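Local coordinates for protein extracellular sialidase/neuraminidase, putative (Aspergillus fumigatus, PDB 2XZI) that hydrolyses terminal sialic acid-type sugars, apparently preferring the deaminated sugar KDN (a KDNase), as a fungal extracellular six-bladed beta-propeller glycosidase, at residues A[234-242]-A[311-319]; A[294-305]-A[334-342]. All blocks are in the same frame, centred on the assembly; numbering follows the deposited sequence.

Contact 1 (A[234-242]-A[311-319]); sequences QTPDGKLYR and YDADAKKFN
T235 rests against A313, D314 and A315 where two neighbouring propeller blades meet, largely through their turns. The turn T235-G238 is a type I beta turn between the first two strands of one blade. It meets the loop after the third strand of the next blade, whose S310-x-D312 start and D312-A315 turn resemble a degenerate Asp box of the sialidase family. The two branches of T235 divide the work. Its methyl CG2 lies beside the methyl of A315 (CG2 to CB 3.8 Å), while OG1 turns back within its own loop and bonds to OD1 of D237. P236 follows, laying its ring carbon CD against the carbonyl O of A313 at 3.3 Å; lacking an N-H, it leaves the hydrogen bonding to D237. The backbone N of D237 donates to O of A313 over 2.9 Å, nearly straight at 162° and in the carbonyl plane on a lone pair. With chi1 at 64°, the D237 carboxylate folds back over that same oxygen, and CG of D237 comes within 2.9 Å of A313 O. This is tight for a group rich in acceptors, but the carboxylate is anchored: OD1 takes T235 OG1 from one face of its plane and K239 N, in an Asx turn, from the other. Further along, Y241 reaches the loop with CG anti to the backbone N (chi1 167°). The CB of A315 sits over one face of its ring, a CH-pi contact of 4.3 Å from CB to the centroid. The hydroxyl, also bonded to N243, shares a water with A315 O and finishes at the edge of the F318 ring, OH to CE1 3.6 Å.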
loop_
_atom_site.group_PDB
_atom_site.type_symbol
_atom_site.label_atom_id
_atom_site.label_comp_id
_atom_site.label_asym_id
_atom_site.label_seq_id
_atom_site.Cartn_x
_atom_site.Cartn_y
_atom_site.Cartn_z
ATOM N N GLN A 234 14.905 -0.451 -3.222
ATOM C CA GLN A 234 16.325 -0.588 -3.471
ATOM C C GLN A 234 16.622 0.289 -4.673
ATOM O O GLN A 234 16.049 0.101 -5.738
ATOM C CB GLN A 234 16.685 -2.035 -3.764
ATOM C CG GLN A 234 18.180 -2.279 -3.734
ATOM C CD GLN A 234 18.561 -3.713 -4.028
ATOM O OE1 GLN A 234 17.768 -4.519 -4.546
ATOM N NE2 GLN A 234 19.807 -4.040 -3.708
ATOM N N THR A 235 17.475 1.274 -4.456
ATOM C CA THR A 235 17.817 2.261 -5.477
ATOM C C THR A 235 18.791 1.637 -6.482
ATOM O O THR A 235 19.313 0.549 -6.230
ATOM C CB THR A 235 18.314 3.587 -4.843
ATOM O OG1 THR A 235 19.242 3.311 -3.790
ATOM C CG2 THR A 235 17.128 4.333 -4.233
ATOM N N PRO A 236 18.994 2.288 -7.643
ATOM C CA PRO A 236 19.835 1.649 -8.651
ATOM C C PRO A 236 21.259 1.342 -8.175
ATOM O O PRO A 236 21.837 0.359 -8.628
ATOM C CB PRO A 236 19.831 2.662 -9.802
ATOM C CG PRO A 236 18.478 3.345 -9.667
ATOM C CD PRO A 236 18.306 3.479 -8.182
ATOM N N ASP A 237 21.783 2.140 -7.246
ATOM C CA ASP A 237 23.085 1.855 -6.615
ATOM C C ASP A 237 23.109 0.610 -5.703
ATOM O O ASP A 237 24.175 0.235 -5.207
ATOM C CB ASP A 237 23.630 3.105 -5.892
ATOM C CG ASP A 237 22.743 3.562 -4.724
ATOM O OD1 ASP A 237 21.768 2.860 -4.396
ATOM O OD2 ASP A 237 23.001 4.635 -4.131
ATOM N N GLY A 238 21.954 -0.030 -5.490
ATOM C CA GLY A 238 21.851 -1.255 -4.682
ATOM C C GLY A 238 21.609 -0.989 -3.200
ATOM O O GLY A 238 21.385 -1.920 -2.420
ATOM N N LYS A 239 21.646 0.285 -2.817
ATOM C CA LYS A 239 21.394 0.696 -1.442
ATOM C C LYS A 239 19.883 0.696 -1.144
ATOM O O LYS A 239 19.066 0.590 -2.072
ATOM C CB LYS A 239 22.037 2.053 -1.162
ATOM C CG LYS A 239 23.578 2.017 -1.290
ATOM C CD LYS A 239 24.228 3.020 -0.345
ATOM C CE LYS A 239 25.753 2.876 -0.338
ATOM N NZ LYS A 239 26.419 3.814 0.630
ATOM N N LEU A 240 19.527 0.786 0.137
ATOM C CA LEU A 240 18.122 0.869 0.563
ATOM C C LEU A 240 17.725 2.314 0.761
ATOM O O LEU A 240 18.549 3.168 1.104
ATOM C CB LEU A 240 17.889 0.109 1.875
ATOM C CG LEU A 240 18.198 -1.393 1.881
ATOM C CD1 LEU A 240 17.972 -2.018 3.255
ATOM C CD2 LEU A 240 17.383 -2.120 0.815
ATOM N N TYR A 241 16.433 2.570 0.591
ATOM C CA TYR A 241 15.877 3.917 0.634
ATOM C C TYR A 241 14.527 3.807 1.327
ATOM O O TYR A 241 13.645 3.104 0.822
ATOM C CB TYR A 241 15.746 4.412 -0.820
ATOM C CG TYR A 241 14.925 5.654 -1.142
ATOM C CD1 TYR A 241 13.552 5.561 -1.367
ATOM C CD2 TYR A 241 15.528 6.898 -1.319
ATOM C CE1 TYR A 241 12.806 6.672 -1.720
ATOM C CE2 TYR A 241 14.779 8.025 -1.666
ATOM C CZ TYR A 241 13.419 7.900 -1.868
ATOM O OH TYR A 241 12.656 9.006 -2.207
ATOM N N ARG A 242 14.392 4.456 2.492
ATOM C CA ARG A 242 13.103 4.595 3.163
ATOM C C ARG A 242 12.517 5.950 2.812
ATOM O O ARG A 242 13.219 6.971 2.843
ATOM C CB ARG A 242 13.216 4.493 4.692
ATOM C CG ARG A 242 13.301 3.085 5.272
ATOM C CD ARG A 242 11.927 2.370 5.407
ATOM N NE ARG A 242 10.975 3.008 6.328
ATOM C CZ ARG A 242 10.386 2.420 7.377
ATOM N NH1 ARG A 242 10.632 1.153 7.682
ATOM N NH2 ARG A 242 9.532 3.109 8.134
ATOM N N TYR A 311 15.876 9.129 -12.075
ATOM C CA TYR A 311 16.957 8.431 -12.760
ATOM C C TYR A 311 18.221 8.375 -11.900
ATOM O O TYR A 311 19.235 7.810 -12.323
ATOM C CB TYR A 311 17.270 9.137 -14.080
ATOM C CG TYR A 311 16.097 9.180 -15.013
ATOM C CD1 TYR A 311 15.760 8.066 -15.771
ATOM C CD2 TYR A 311 15.308 10.327 -15.122
ATOM C CE1 TYR A 311 14.671 8.090 -16.643
ATOM C CE2 TYR A 311 14.222 10.367 -15.994
ATOM C CZ TYR A 311 13.907 9.250 -16.736
ATOM O OH TYR A 311 12.836 9.301 -17.594
ATOM N N ASP A 312 18.165 8.943 -10.705
ATOM C CA ASP A 312 19.349 9.026 -9.835
ATOM C C ASP A 312 19.664 7.699 -9.180
ATOM O O ASP A 312 18.756 6.984 -8.752
ATOM C CB ASP A 312 19.167 10.092 -8.755
ATOM C CG ASP A 312 19.145 11.503 -9.309
ATOM O OD1 ASP A 312 19.788 11.774 -10.352
ATOM O OD2 ASP A 312 18.498 12.358 -8.680
ATOM N N ALA A 313 20.953 7.381 -9.070
ATOM C CA ALA A 313 21.368 6.115 -8.467
ATOM C C ALA A 313 20.930 5.944 -7.007
ATOM O O ALA A 313 20.815 4.819 -6.527
ATOM C CB ALA A 313 22.875 5.943 -8.607
ATOM N N ASP A 314 20.697 7.071 -6.335
ATOM C CA ASP A 314 20.245 7.118 -4.945
ATOM C C ASP A 314 18.854 7.753 -4.825
ATOM O O ASP A 314 18.426 8.124 -3.731
ATOM C CB ASP A 314 21.240 7.924 -4.102
ATOM C CG ASP A 314 21.380 9.372 -4.568
ATOM O OD1 ASP A 314 20.835 9.755 -5.634
ATOM O OD2 ASP A 314 22.062 10.145 -3.860
ATOM N N ALA A 315 18.153 7.871 -5.959
ATOM C CA ALA A 315 16.831 8.536 -6.010
ATOM C C ALA A 315 16.821 9.922 -5.343
ATOM O O ALA A 315 15.855 10.305 -4.678
ATOM C CB ALA A 315 15.709 7.611 -5.438
ATOM N N LYS A 316 17.907 10.683 -5.511
ATOM C CA LYS A 316 17.985 11.991 -4.874
ATOM C C LYS A 316 16.849 12.901 -5.310
ATOM O O LYS A 316 16.217 13.531 -4.461
ATOM C CB LYS A 316 19.335 12.672 -5.123
ATOM C CG LYS A 316 19.497 13.977 -4.329
ATOM C CD LYS A 316 20.938 14.464 -4.291
ATOM C CE LYS A 316 21.180 15.599 -5.277
ATOM N NZ LYS A 316 22.275 16.499 -4.802
ATOM N N LYS A 317 16.612 12.962 -6.622
ATOM C CA LYS A 317 15.615 13.862 -7.196
ATOM C C LYS A 317 14.677 13.113 -8.122
ATOM O O LYS A 317 15.111 12.327 -8.973
ATOM C CB LYS A 317 16.276 15.018 -7.967
ATOM C CG LYS A 317 15.312 16.160 -8.273
ATOM C CD LYS A 317 15.926 17.239 -9.153
ATOM C CE LYS A 317 15.030 18.469 -9.211
ATOM N NZ LYS A 317 13.623 18.138 -9.612
ATOM N N PHE A 318 13.390 13.393 -7.955
ATOM C CA PHE A 318 12.359 12.945 -8.885
ATOM C C PHE A 318 11.936 14.089 -9.804
ATOM O O PHE A 318 11.993 15.269 -9.417
ATOM C CB PHE A 318 11.139 12.414 -8.117
ATOM C CG PHE A 318 11.371 11.082 -7.466
ATOM C CD1 PHE A 318 12.068 10.985 -6.269
ATOM C CD2 PHE A 318 10.916 9.917 -8.074
ATOM C CE1 PHE A 318 12.306 9.751 -5.671
ATOM C CE2 PHE A 318 11.164 8.675 -7.489
ATOM C CZ PHE A 318 11.863 8.588 -6.290
ATOM N N ASN A 319 11.518 13.747 -11.015
ATOM C CA ASN A 319 11.009 14.748 -11.952
ATOM C C ASN A 319 9.633 15.240 -11.491
ATOM O O ASN A 319 9.104 14.786 -10.472
ATOM C CB ASN A 319 11.002 14.239 -13.409
ATOM C CG ASN A 319 10.058 13.031 -13.662
ATOM O OD1 ASN A 319 9.252 12.625 -12.818
ATOM N ND2 ASN A 319 10.151 12.479 -14.873
HETATM O O HOH W 1 14.025 11.212 -2.835
#

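Contact 2 (A[294-305]-A[334-342]); sequences LNSASGTSRRAM and HEGGYSSMT. With KDM (deamino-alpha-neuraminic acid), chain D; KDM (deamino-alpha-neuraminic acid), chain C.
The guanidinium of R303 lies flat on the imidazole of H334, their centres 4.0 Å apart and their planes only 13° from parallel, so that an arginine edge remains available for a ligand. That edge is used: NE of R303 donates to O4 of the chain D deamino-neuraminic acid over 2.9 Å, with NH2 reaching the same oxygen, and F358 adds a cation-pi contact.

R302 is turned differently. Extended from CG to NE, it carries its guanidinium past G337 to the ring edge of Y338, and its NH1 and NH2 grip the two carboxylate oxygens of the chain C sugar side by side, NH2 to O1B at 2.8 Å. Its backbone N meanwhile serves the carboxylate of the chain D sugar.

Beneath these arms the two backbones fit closely. G336 CA approaches R302 O to 3.0 Å in a CA-H...O contact, and M305, bent at chi2 and chi3, curls its sulfur under the strand to take a weak hydrogen bond from G337 N. Deeper in, L294 CB meets M341 CE at 3.8 Å, and its CG packs on S339 OG, which bonds to S279.

Y338 points its hydroxyl at the anomeric carbon C2 of the chain C sugar, and also bonds to E229. A carboxylate-gripping arginine, with R39 and R245 nearby in the pocket, and a tyrosine-glutamate pair under the anomeric carbon are the hallmarks of the sialidase active site.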
loop_
_atom_site.group_PDB
_atom_site.type_symbol
_atom_site.label_atom_id
_atom_site.label_comp_id
_atom_site.label_asym_id
_atom_site.label_seq_id
_atom_site.Cartn_x
_atom_site.Cartn_y
_atom_site.Cartn_z
ATOM N N LEU A 294 4.859 7.724 -6.004
ATOM C CA LEU A 294 3.482 8.203 -6.091
ATOM C C LEU A 294 2.998 8.664 -4.727
ATOM O O LEU A 294 3.110 7.939 -3.737
ATOM C CB LEU A 294 2.581 7.067 -6.576
ATOM C CG LEU A 294 1.077 7.316 -6.693
ATOM C CD1 LEU A 294 0.694 8.494 -7.575
ATOM C CD2 LEU A 294 0.453 6.024 -7.234
ATOM N N ASN A 295 2.461 9.882 -4.677
ATOM C CA ASN A 295 1.825 10.404 -3.464
ATOM C C ASN A 295 0.963 11.590 -3.863
ATOM O O ASN A 295 0.829 11.898 -5.057
ATOM C CB ASN A 295 2.860 10.780 -2.367
ATOM C CG ASN A 295 3.396 12.217 -2.495
ATOM O OD1 ASN A 295 3.649 12.708 -3.598
ATOM N ND2 ASN A 295 3.571 12.883 -1.348
ATOM N N SER A 296 0.333 12.221 -2.873
ATOM C CA SER A 296 -0.319 13.487 -3.166
ATOM C C SER A 296 0.704 14.606 -3.016
ATOM O O SER A 296 1.177 14.885 -1.911
ATOM C CB SER A 296 -1.499 13.737 -2.244
ATOM O OG SER A 296 -2.152 14.932 -2.667
ATOM N N ALA A 297 1.030 15.242 -4.136
ATOM C CA ALA A 297 2.098 16.247 -4.222
ATOM C C ALA A 297 1.616 17.615 -3.749
ATOM O O ALA A 297 1.530 18.585 -4.524
ATOM C CB ALA A 297 2.608 16.321 -5.644
ATOM N N SER A 298 1.309 17.678 -2.460
ATOM C CA SER A 298 0.741 18.865 -1.846
ATOM C C SER A 298 1.081 18.826 -0.388
ATOM O O SER A 298 1.111 17.755 0.233
ATOM C CB SER A 298 -0.782 18.859 -1.992
ATOM O OG SER A 298 -1.380 19.888 -1.215
ATOM N N GLY A 299 1.295 20.007 0.179
ATOM C CA GLY A 299 1.521 20.133 1.608
ATOM C C GLY A 299 0.232 20.110 2.414
ATOM O O GLY A 299 0.279 20.034 3.635
ATOM N N THR A 300 -0.920 20.179 1.749
ATOM C CA THR A 300 -2.202 20.296 2.453
ATOM C C THR A 300 -3.312 19.318 2.035
ATOM O O THR A 300 -4.155 18.946 2.860
ATOM C CB THR A 300 -2.779 21.734 2.338
ATOM O OG1 THR A 300 -2.879 22.110 0.958
ATOM C CG2 THR A 300 -1.907 22.727 3.093
ATOM N N SER A 301 -3.315 18.922 0.765
ATOM C CA SER A 301 -4.427 18.169 0.188
ATOM C C SER A 301 -4.003 16.760 -0.206
ATOM O O SER A 301 -2.876 16.553 -0.656
ATOM C CB SER A 301 -4.947 18.887 -1.057
ATOM O OG SER A 301 -5.980 18.146 -1.686
ATOM N N ARG A 302 -4.918 15.809 -0.045
ATOM C CA ARG A 302 -4.707 14.452 -0.556
ATOM C C ARG A 302 -5.117 14.314 -2.015
ATOM O O ARG A 302 -4.964 13.248 -2.600
ATOM C CB ARG A 302 -5.420 13.403 0.312
ATOM C CG ARG A 302 -4.742 13.242 1.675
ATOM C CD ARG A 302 -5.378 12.190 2.544
ATOM N NE ARG A 302 -4.609 12.070 3.780
ATOM C CZ ARG A 302 -4.741 11.100 4.680
ATOM N NH1 ARG A 302 -5.619 10.105 4.501
ATOM N NH2 ARG A 302 -3.974 11.099 5.763
ATOM N N ARG A 303 -5.596 15.398 -2.617
ATOM C CA ARG A 303 -6.177 15.359 -3.957
ATOM C C ARG A 303 -5.224 15.893 -5.025
ATOM O O ARG A 303 -5.658 16.544 -5.980
ATOM C CB ARG A 303 -7.464 16.184 -3.997
ATOM C CG ARG A 303 -8.574 15.643 -3.129
ATOM C CD ARG A 303 -9.876 16.363 -3.433
ATOM N NE ARG A 303 -10.917 15.977 -2.487
ATOM C CZ ARG A 303 -12.095 16.587 -2.357
ATOM N NH1 ARG A 303 -12.421 17.628 -3.118
ATOM N NH2 ARG A 303 -12.959 16.149 -1.449
ATOM N N ALA A 304 -3.937 15.645 -4.865
ATOM C CA ALA A 304 -2.939 16.126 -5.806
ATOM C C ALA A 304 -2.046 14.967 -6.267
ATOM O O ALA A 304 -0.838 15.106 -6.352
ATOM C CB ALA A 304 -2.098 17.254 -5.181
ATOM N N MET A 305 -2.658 13.827 -6.576
ATOM C CA MET A 305 -1.887 12.617 -6.879
ATOM C C MET A 305 -0.972 12.824 -8.074
ATOM O O MET A 305 -1.405 13.278 -9.130
ATOM C CB MET A 305 -2.808 11.419 -7.154
ATOM C CG MET A 305 -3.670 10.964 -5.969
ATOM S SD MET A 305 -2.790 10.758 -4.413
ATOM C CE MET A 305 -1.679 9.380 -4.801
ATOM N N HIS A 334 -13.840 11.687 -5.489
ATOM C CA HIS A 334 -12.650 12.499 -5.665
ATOM C C HIS A 334 -11.414 11.656 -5.412
ATOM O O HIS A 334 -11.179 11.248 -4.278
ATOM C CB HIS A 334 -12.676 13.680 -4.688
ATOM C CG HIS A 334 -13.863 14.575 -4.856
ATOM N ND1 HIS A 334 -14.004 15.421 -5.934
ATOM C CD2 HIS A 334 -14.955 14.766 -4.079
ATOM C CE1 HIS A 334 -15.140 16.088 -5.822
ATOM N NE2 HIS A 334 -15.737 15.711 -4.704
ATOM N N GLU A 335 -10.621 11.438 -6.457
ATOM C CA GLU A 335 -9.392 10.644 -6.337
ATOM C C GLU A 335 -8.355 11.332 -5.465
ATOM O O GLU A 335 -8.078 12.534 -5.602
ATOM C CB GLU A 335 -8.801 10.344 -7.716
ATOM C CG GLU A 335 -7.572 9.432 -7.667
ATOM C CD GLU A 335 -7.067 9.060 -9.037
ATOM O OE1 GLU A 335 -7.188 9.899 -9.962
ATOM O OE2 GLU A 335 -6.534 7.939 -9.192
ATOM N N GLY A 336 -7.773 10.553 -4.570
ATOM C CA GLY A 336 -6.643 11.003 -3.800
ATOM C C GLY A 336 -6.589 10.362 -2.443
ATOM O O GLY A 336 -7.593 10.269 -1.750
ATOM N N GLY A 337 -5.398 9.925 -2.070
ATOM C CA GLY A 337 -5.153 9.345 -0.757
ATOM C C GLY A 337 -4.024 8.337 -0.863
ATOM O O GLY A 337 -3.049 8.547 -1.613
ATOM N N TYR A 338 -4.173 7.231 -0.127
ATOM C CA TYR A 338 -3.173 6.144 -0.136
ATOM C C TYR A 338 -3.087 5.488 -1.510
ATOM O O TYR A 338 -4.056 5.490 -2.281
ATOM C CB TYR A 338 -3.541 5.055 0.876
ATOM C CG TYR A 338 -3.346 5.380 2.342
ATOM C CD1 TYR A 338 -3.655 6.640 2.881
ATOM C CD2 TYR A 338 -2.897 4.382 3.212
ATOM C CE1 TYR A 338 -3.486 6.889 4.264
ATOM C CE2 TYR A 338 -2.718 4.627 4.552
ATOM C CZ TYR A 338 -3.007 5.878 5.074
ATOM O OH TYR A 338 -2.849 6.106 6.431
ATOM N N SER A 339 -1.928 4.909 -1.821
ATOM C CA SER A 339 -1.707 4.305 -3.123
ATOM C C SER A 339 -0.745 3.132 -3.032
ATOM O O SER A 339 -0.038 2.968 -2.035
ATOM C CB SER A 339 -1.156 5.354 -4.095
ATOM O OG SER A 339 0.143 5.760 -3.675
ATOM N N SER A 340 -0.724 2.323 -4.093
ATOM C CA SER A 340 0.189 1.188 -4.208
ATOM C C SER A 340 0.504 0.965 -5.673
ATOM O O SER A 340 -0.385 1.089 -6.516
ATOM C CB SER A 340 -0.433 -0.070 -3.599
ATOM O OG SER A 340 0.498 -1.140 -3.543
ATOM N N MET A 341 1.766 0.658 -5.974
ATOM C CA MET A 341 2.166 0.378 -7.350
ATOM C C MET A 341 2.875 -0.955 -7.524
ATOM O O MET A 341 3.620 -1.408 -6.645
ATOM C CB MET A 341 3.124 1.464 -7.883
ATOM C CG MET A 341 2.530 2.857 -7.955
ATOM S SD MET A 341 3.733 4.021 -8.618
ATOM C CE MET A 341 4.908 4.152 -7.252
ATOM N N THR A 342 2.670 -1.532 -8.698
ATOM C CA THR A 342 3.404 -2.713 -9.156
ATOM C C THR A 342 3.758 -2.554 -10.638
ATOM O O THR A 342 3.158 -1.753 -11.357
ATOM C CB THR A 342 2.608 -4.014 -8.927
ATOM O OG1 THR A 342 3.465 -5.142 -9.172
ATOM C CG2 THR A 342 1.417 -4.081 -9.862
HETATM C C2 KDM D . -9.409 15.979 2.371
HETATM C C1 KDM D . -7.870 15.861 2.265
HETATM C C3 KDM D . -10.091 15.645 1.024
HETATM C C4 KDM D . -9.993 14.139 0.702
HETATM C C5 KDM D . -10.448 13.279 1.893
HETATM C C6 KDM D . -9.701 13.687 3.183
HETATM C C7 KDM D . -10.032 12.992 4.521
HETATM C C8 KDM D . -9.125 13.546 5.653
HETATM C C9 KDM D . -9.423 12.970 7.057
HETATM O O5 KDM D . -10.213 11.888 1.617
HETATM O O1A KDM D . -7.264 15.360 3.243
HETATM O O1B KDM D . -7.331 16.272 1.211
HETATM O O4 KDM D . -10.800 13.864 -0.448
HETATM O O6 KDM D . -9.934 15.114 3.407
HETATM O O7 KDM D . -11.412 13.202 4.857
HETATM O O8 KDM D . -7.745 13.328 5.329
HETATM O O9 KDM D . -9.899 11.620 6.988
HETATM O O2 KDM D . -9.758 17.322 2.735
HETATM C C2 KDM C . -5.050 7.090 8.578
HETATM C C1 KDM C . -5.073 8.203 7.538
HETATM C C3 KDM C . -5.504 5.757 7.955
HETATM C C4 KDM C . -4.901 4.508 8.663
HETATM C C5 KDM C . -4.289 4.785 10.041
HETATM C C6 KDM C . -3.224 5.903 9.909
HETATM C C7 KDM C . -2.719 6.421 11.264
HETATM C C8 KDM C . -1.539 7.391 11.065
HETATM C C9 KDM C . -1.064 7.949 12.395
HETATM O O5 KDM C . -3.735 3.575 10.619
HETATM O O1A KDM C . -5.809 8.067 6.533
HETATM O O1B KDM C . -4.347 9.194 7.793
HETATM O O4 KDM C . -5.945 3.545 8.811
HETATM O O6 KDM C . -3.703 7.059 9.143
HETATM O O7 KDM C . -3.788 7.096 11.931
HETATM O O8 KDM C . -0.428 6.719 10.455
HETATM O O9 KDM C . -0.522 6.856 13.154
HETATM O O2 KDM C . -5.982 7.512 9.582
HETATM O O HOH W 2 -5.622 13.366 -6.966
#

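The segments alternate along the chain, 234-242, 294-305, 311-319 and 334-342, so the two contacts interlock in sequence. Their centres lie 21 Å apart, and their nearest atoms about 7 Å, without touching. Strand 305-310 connects them: it leaves the loop of contact 2 and runs into the loop of contact 1. The blade it belongs to, with strands 279-284, 290-294, 305-310 and 322-323, is thereby joined to both its neighbours, to the preceding blade through contact 1 and to the following one, which holds strand 334-343, through contact 2. Both bound sugars sit at contact 2, whereas contact 1 lies at the other end of the strand, at the propeller's periphery.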